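Local coordinates for protein polymeric Immunoglobulin Receptor (Oncorhynchus mykiss, PDB 5F1S) that probably binds polymeric immunoglobulins and carries them across mucosal epithelia, its ectodomain corresponding to secretory component, at residues L183-Y194 against V205-S213. Sequence-based numbering, arbitrary orientation.
Sequences LKGLARRDTGWY and VYILVTPPS
Leu-183 meets Ile-207 tip to tip, Leu-183 CD1 lying 3.9 Å from Ile-207 CG1, inside the second immunoglobulin V-set domain of the receptor. Here the E–F turn of the sandwich and the start of strand F pack on strand G, the hairpin partner of F. Leu-186 follows, its CD2 touching both Ile-207 CG2 and Val-209 CG2, and Val-131 of the opposing sheet also touches Ile-207. A single 3-10 turn, 188-190, comes next and is tied back by Asp-190, whose OD2 accepts the N-H of Ala-187 at 2.9 Å. The guanidinium of Arg-188, its chain bent at chi3, lays one face over Pro-211 CA and Pro-212 CD while NH2 pairs with Glu-125. Thr-191 extends the pairing: OG1, placed beside its own backbone N (chi1 -68°), accepts the N-H of Val-209 at 2.9 Å, and a water links this hydroxyl to the carbonyls of Arg-188 and Val-209. Gly-192, whose backbone conformation would drive a beta-carbon into the preceding carbonyl O, exchanges two antiparallel bonds with Ile-207, the one from Ile-207 N to Gly-192 O nearly straight (173°). Its carbonyl also sits over one face of the Tyr-206 ring. Trp-193 and Tyr-206 form a T-shaped pair, planes at 76°: Tyr-206 turns its ring edge, at CD2, to the indole face, and Tyr-206 CB makes a CH-pi contact over the six-membered ring. Tyr-194 exchanges two backbone bonds with Val-205, brings CD2 and CE2 against Ile-207 CG1, stacks with Trp-146, and donates its OH to Asp-190 O at 2.7 Å, on a lone pair.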
ATOM      1  N   LEU A 183     -18.992   4.560  11.177  1.00 40.53           N
ATOM      2  CA  LEU A 183     -19.921   4.129  12.214  1.00 41.27           C
ATOM      3  C   LEU A 183     -20.295   5.382  12.997  1.00 43.51           C
ATOM      4  O   LEU A 183     -19.453   5.965  13.683  1.00 39.85           O
ATOM      5  CB  LEU A 183     -19.273   3.077  13.111  1.00 42.01           C
ATOM      6  CG  LEU A 183     -18.582   1.961  12.316  1.00 40.99           C
ATOM      7  CD1 LEU A 183     -18.018   0.879  13.241  1.00 43.03           C
ATOM      8  CD2 LEU A 183     -19.518   1.321  11.414  1.00 40.49           C
ATOM      9  N   LYS A 184     -21.547   5.827  12.843  1.00 45.10           N
ATOM     10  CA  LYS A 184     -21.896   7.199  13.180  1.00 47.95           C
ATOM     11  C   LYS A 184     -22.090   7.397  14.673  1.00 49.59           C
ATOM     12  O   LYS A 184     -21.790   8.487  15.190  1.00 49.30           O
ATOM     13  CB  LYS A 184     -23.164   7.600  12.427  1.00 50.90           C
ATOM     14  CG  LYS A 184     -22.864   8.225  11.085  1.00 52.56           C
ATOM     15  CD  LYS A 184     -23.848   7.797  10.001  1.00 58.38           C
ATOM     16  CE  LYS A 184     -25.130   8.535  10.050  1.00 58.97           C
ATOM     17  NZ  LYS A 184     -25.768   8.552   8.697  1.00 56.16           N
ATOM     18  N   GLY A 185     -22.572   6.380  15.377  1.00 46.31           N
ATOM     19  CA  GLY A 185     -22.752   6.510  16.811  1.00 48.34           C
ATOM     20  C   GLY A 185     -22.659   5.174  17.518  1.00 46.67           C
ATOM     21  O   GLY A 185     -23.642   4.438  17.647  1.00 46.52           O
ATOM     22  N   LEU A 186     -21.462   4.868  17.995  1.00 44.89           N
ATOM     23  CA  LEU A 186     -21.154   3.526  18.480  1.00 42.93           C
ATOM     24  C   LEU A 186     -22.019   3.146  19.672  1.00 41.80           C
ATOM     25  O   LEU A 186     -22.237   3.943  20.578  1.00 42.75           O
ATOM     26  CB  LEU A 186     -19.676   3.456  18.876  1.00 38.40           C
ATOM     27  CG  LEU A 186     -18.666   3.560  17.713  1.00 40.53           C
ATOM     28  CD1 LEU A 186     -17.302   3.866  18.229  1.00 39.63           C
ATOM     29  CD2 LEU A 186     -18.618   2.281  16.850  1.00 40.31           C
ATOM     30  N   ALA A 187     -22.491   1.911  19.669  1.00 42.21           N
ATOM     31  CA  ALA A 187     -23.122   1.299  20.823  1.00 43.96           C
ATOM     32  C   ALA A 187     -22.245   0.141  21.272  1.00 43.39           C
ATOM     33  O   ALA A 187     -21.532  -0.463  20.466  1.00 40.54           O
ATOM     34  CB  ALA A 187     -24.529   0.810  20.485  1.00 49.89           C
ATOM     35  N   ARG A 188     -22.275  -0.165  22.570  1.00 43.36           N
ATOM     36  CA  ARG A 188     -21.320  -1.145  23.053  1.00 41.91           C
ATOM     37  C   ARG A 188     -21.550  -2.511  22.461  1.00 40.34           C
ATOM     38  O   ARG A 188     -20.590  -3.283  22.341  1.00 41.43           O
ATOM     39  CB  ARG A 188     -21.312  -1.192  24.586  1.00 44.35           C
ATOM     40  CG  ARG A 188     -20.068  -0.443  25.089  1.00 48.16           C
ATOM     41  CD  ARG A 188     -20.050  -0.206  26.543  1.00 50.37           C
ATOM     42  NE  ARG A 188     -20.987   0.833  26.933  1.00 51.01           N
ATOM     43  CZ  ARG A 188     -21.091   1.275  28.190  1.00 51.09           C
ATOM     44  NH1 ARG A 188     -20.311   0.766  29.123  1.00 45.84           N
ATOM     45  NH2 ARG A 188     -21.984   2.206  28.506  1.00 56.56           N
ATOM     46  N   ARG A 189     -22.768  -2.818  22.032  1.00 41.87           N
ATOM     47  CA  ARG A 189     -22.973  -4.083  21.335  1.00 43.19           C
ATOM     48  C   ARG A 189     -22.268  -4.129  19.977  1.00 39.94           C
ATOM     49  O   ARG A 189     -22.136  -5.218  19.419  1.00 43.48           O
ATOM     50  CB  ARG A 189     -24.467  -4.361  21.132  1.00 49.40           C
ATOM     51  CG  ARG A 189     -25.145  -3.429  20.152  1.00 55.90           C
ATOM     52  CD  ARG A 189     -26.668  -3.673  20.014  1.00 62.05           C
ATOM     53  NE  ARG A 189     -27.234  -2.637  19.149  1.00 90.74           N
ATOM     54  CZ  ARG A 189     -27.572  -1.413  19.558  1.00 95.19           C
ATOM     55  NH1 ARG A 189     -27.435  -1.072  20.835  1.00 81.91           N
ATOM     56  NH2 ARG A 189     -28.053  -0.526  18.691  1.00 85.98           N
ATOM     57  N   ASP A 190     -21.833  -3.003  19.426  1.00 37.98           N
ATOM     58  CA  ASP A 190     -21.110  -3.032  18.144  1.00 37.83           C
ATOM     59  C   ASP A 190     -19.699  -3.622  18.263  1.00 35.82           C
ATOM     60  O   ASP A 190     -19.058  -3.898  17.229  1.00 34.97           O
ATOM     61  CB  ASP A 190     -20.984  -1.636  17.561  1.00 39.38           C
ATOM     62  CG  ASP A 190     -22.345  -0.970  17.298  1.00 42.97           C
ATOM     63  OD1 ASP A 190     -23.335  -1.699  17.155  1.00 43.47           O
ATOM     64  OD2 ASP A 190     -22.401   0.277  17.231  1.00 42.37           O
ATOM     65  N   THR A 191     -19.170  -3.770  19.474  1.00 35.79           N
ATOM     66  CA  THR A 191     -17.833  -4.344  19.633  1.00 33.55           C
ATOM     67  C   THR A 191     -17.729  -5.696  18.938  1.00 34.54           C
ATOM     68  O   THR A 191     -18.623  -6.544  19.048  1.00 35.54           O
ATOM     69  CB  THR A 191     -17.481  -4.482  21.122  1.00 34.61           C
ATOM     70  OG1 THR A 191     -17.328  -3.160  21.692  1.00 33.66           O
ATOM     71  CG2 THR A 191     -16.224  -5.226  21.274  1.00 33.37           C
ATOM     72  N   GLY A 192     -16.630  -5.905  18.222  1.00 34.51           N
ATOM     73  CA  GLY A 192     -16.340  -7.202  17.651  1.00 33.60           C
ATOM     74  C   GLY A 192     -15.692  -7.110  16.268  1.00 32.28           C
ATOM     75  O   GLY A 192     -15.225  -6.054  15.817  1.00 32.92           O
ATOM     76  N   TRP A 193     -15.682  -8.263  15.612  1.00 31.26           N
ATOM     77  CA  TRP A 193     -15.059  -8.432  14.318  1.00 29.39           C
ATOM     78  C   TRP A 193     -16.028  -8.171  13.172  1.00 31.32           C
ATOM     79  O   TRP A 193     -17.190  -8.616  13.201  1.00 31.49           O
ATOM     80  CB  TRP A 193     -14.514  -9.844  14.191  1.00 30.40           C
ATOM     81  CG  TRP A 193     -13.235 -10.069  14.954  1.00 31.45           C
ATOM     82  CD1 TRP A 193     -13.077 -10.754  16.138  1.00 32.93           C
ATOM     83  CD2 TRP A 193     -11.937  -9.601  14.576  1.00 30.87           C
ATOM     84  NE1 TRP A 193     -11.751 -10.726  16.504  1.00 32.74           N
ATOM     85  CE2 TRP A 193     -11.032 -10.027  15.575  1.00 32.73           C
ATOM     86  CE3 TRP A 193     -11.446  -8.858  13.493  1.00 32.69           C
ATOM     87  CZ2 TRP A 193      -9.662  -9.749  15.503  1.00 31.71           C
ATOM     88  CZ3 TRP A 193     -10.089  -8.572  13.436  1.00 31.19           C
ATOM     89  CH2 TRP A 193      -9.210  -9.035  14.438  1.00 33.93           C
ATOM     90  N   TYR A 194     -15.488  -7.534  12.136  1.00 30.09           N
ATOM     91  CA  TYR A 194     -16.202  -7.138  10.924  1.00 32.55           C
ATOM     92  C   TYR A 194     -15.343  -7.465   9.715  1.00 30.55           C
ATOM     93  O   TYR A 194     -14.146  -7.740   9.825  1.00 31.12           O
ATOM     94  CB  TYR A 194     -16.490  -5.636  10.903  1.00 32.71           C
ATOM     95  CG  TYR A 194     -17.470  -5.212  11.965  1.00 32.94           C
ATOM     96  CD1 TYR A 194     -18.827  -5.066  11.656  1.00 32.69           C
ATOM     97  CD2 TYR A 194     -17.046  -4.996  13.294  1.00 34.45           C
ATOM     98  CE1 TYR A 194     -19.736  -4.701  12.623  1.00 35.00           C
ATOM     99  CE2 TYR A 194     -17.944  -4.643  14.282  1.00 31.85           C
ATOM    100  CZ  TYR A 194     -19.301  -4.478  13.932  1.00 37.47           C
ATOM    101  OH  TYR A 194     -20.238  -4.127  14.859  1.00 37.69           O
ATOM    102  N   VAL A 205     -11.593  -6.458  10.397  1.00 29.55           N
ATOM    103  CA  VAL A 205     -11.467  -5.224  11.165  1.00 29.71           C
ATOM    104  C   VAL A 205     -12.158  -5.461  12.502  1.00 30.32           C
ATOM    105  O   VAL A 205     -13.282  -5.979  12.548  1.00 30.77           O
ATOM    106  CB  VAL A 205     -12.104  -4.018  10.450  1.00 33.48           C
ATOM    107  CG1 VAL A 205     -11.876  -2.708  11.240  1.00 33.13           C
ATOM    108  CG2 VAL A 205     -11.559  -3.903   9.016  1.00 34.15           C
ATOM    109  N   TYR A 206     -11.476  -5.113  13.586  1.00 29.86           N
ATOM    110  CA  TYR A 206     -12.044  -5.185  14.925  1.00 29.46           C
ATOM    111  C   TYR A 206     -12.445  -3.805  15.401  1.00 31.13           C
ATOM    112  O   TYR A 206     -11.653  -2.873  15.293  1.00 31.58           O
ATOM    113  CB  TYR A 206     -11.031  -5.788  15.923  1.00 30.44           C
ATOM    114  CG  TYR A 206     -11.694  -6.168  17.236  1.00 32.25           C
ATOM    115  CD1 TYR A 206     -11.776  -5.258  18.290  1.00 29.86           C
ATOM    116  CD2 TYR A 206     -12.248  -7.440  17.431  1.00 31.52           C
ATOM    117  CE1 TYR A 206     -12.401  -5.588  19.484  1.00 33.89           C
ATOM    118  CE2 TYR A 206     -12.860  -7.776  18.626  1.00 33.55           C
ATOM    119  CZ  TYR A 206     -12.924  -6.850  19.667  1.00 33.80           C
ATOM    120  OH  TYR A 206     -13.536  -7.172  20.864  1.00 35.20           O
ATOM    121  N   ILE A 207     -13.674  -3.683  15.913  1.00 30.67           N
ATOM    122  CA  ILE A 207     -14.167  -2.442  16.504  1.00 30.96           C
ATOM    123  C   ILE A 207     -14.278  -2.671  18.005  1.00 31.75           C
ATOM    124  O   ILE A 207     -14.976  -3.592  18.449  1.00 32.56           O
ATOM    125  CB  ILE A 207     -15.545  -2.040  15.936  1.00 32.76           C
ATOM    126  CG1 ILE A 207     -15.496  -1.881  14.400  1.00 36.60           C
ATOM    127  CG2 ILE A 207     -16.042  -0.734  16.595  1.00 34.29           C
ATOM    128  CD1 ILE A 207     -14.536  -0.803  13.943  1.00 36.55           C
ATOM    129  N   LEU A 208     -13.616  -1.827  18.789  1.00 30.81           N
ATOM    130  CA  LEU A 208     -13.760  -1.872  20.238  1.00 29.50           C
ATOM    131  C   LEU A 208     -14.489  -0.624  20.689  1.00 32.09           C
ATOM    132  O   LEU A 208     -13.954   0.474  20.542  1.00 34.39           O
ATOM    133  CB  LEU A 208     -12.397  -1.950  20.905  1.00 32.39           C
ATOM    134  CG  LEU A 208     -12.444  -1.929  22.432  1.00 33.94           C
ATOM    135  CD1 LEU A 208     -13.199  -3.105  22.950  1.00 36.49           C
ATOM    136  CD2 LEU A 208     -11.023  -1.904  22.944  1.00 35.31           C
ATOM    137  N   VAL A 209     -15.662  -0.788  21.279  1.00 33.05           N
ATOM    138  CA  VAL A 209     -16.423   0.333  21.807  1.00 32.96           C
ATOM    139  C   VAL A 209     -16.148   0.386  23.305  1.00 34.42           C
ATOM    140  O   VAL A 209     -16.378  -0.595  24.017  1.00 34.48           O
ATOM    141  CB  VAL A 209     -17.928   0.178  21.539  1.00 33.84           C
ATOM    142  CG1 VAL A 209     -18.709   1.415  22.013  1.00 35.45           C
ATOM    143  CG2 VAL A 209     -18.188  -0.022  20.029  1.00 34.15           C
ATOM    144  N   THR A 210     -15.675   1.516  23.768  1.00 34.72           N
ATOM    145  CA  THR A 210     -15.317   1.657  25.161  1.00 34.79           C
ATOM    146  C   THR A 210     -16.389   2.453  25.880  1.00 36.09           C
ATOM    147  O   THR A 210     -17.280   3.033  25.256  1.00 35.74           O
ATOM    148  CB  THR A 210     -13.959   2.328  25.273  1.00 36.08           C
ATOM    149  OG1 THR A 210     -14.048   3.653  24.746  1.00 37.93           O
ATOM    150  CG2 THR A 210     -12.904   1.511  24.493  1.00 40.05           C
ATOM    151  N   PRO A 211     -16.366   2.472  27.212  1.00 36.12           N
ATOM    152  CA  PRO A 211     -17.469   3.105  27.946  1.00 36.95           C
ATOM    153  C   PRO A 211     -17.508   4.598  27.712  1.00 36.74           C
ATOM    154  O   PRO A 211     -16.459   5.247  27.552  1.00 39.80           O
ATOM    155  CB  PRO A 211     -17.144   2.788  29.421  1.00 39.39           C
ATOM    156  CG  PRO A 211     -16.272   1.550  29.375  1.00 41.24           C
ATOM    157  CD  PRO A 211     -15.491   1.669  28.076  1.00 37.67           C
ATOM    158  N   PRO A 212     -18.684   5.206  27.749  1.00 39.92           N
ATOM    159  CA  PRO A 212     -18.750   6.666  27.698  1.00 40.53           C
ATOM    160  C   PRO A 212     -18.060   7.244  28.929  1.00 43.83           C
ATOM    161  O   PRO A 212     -18.137   6.666  30.022  1.00 42.82           O
ATOM    162  CB  PRO A 212     -20.252   6.944  27.693  1.00 40.56           C
ATOM    163  CG  PRO A 212     -20.826   5.784  28.418  1.00 42.39           C
ATOM    164  CD  PRO A 212     -19.963   4.611  28.157  1.00 42.74           C
ATOM    165  N   SER A 213     -17.373   8.368  28.742  1.00 44.20           N
ATOM    166  CA  SER A 213     -16.644   8.998  29.834  1.00 46.87           C
ATOM    167  C   SER A 213     -17.509  10.061  30.498  1.00 55.59           C
ATOM    168  O   SER A 213     -18.486  10.565  29.928  1.00 51.22           O
ATOM    169  CB  SER A 213     -15.338   9.604  29.349  1.00 51.46           C
ATOM    170  OG  SER A 213     -15.603  10.684  28.478  1.00 65.33           O
TER
HETATM  171  O   HOH W   1     -17.999  -3.177  24.275  1.00 43.19           O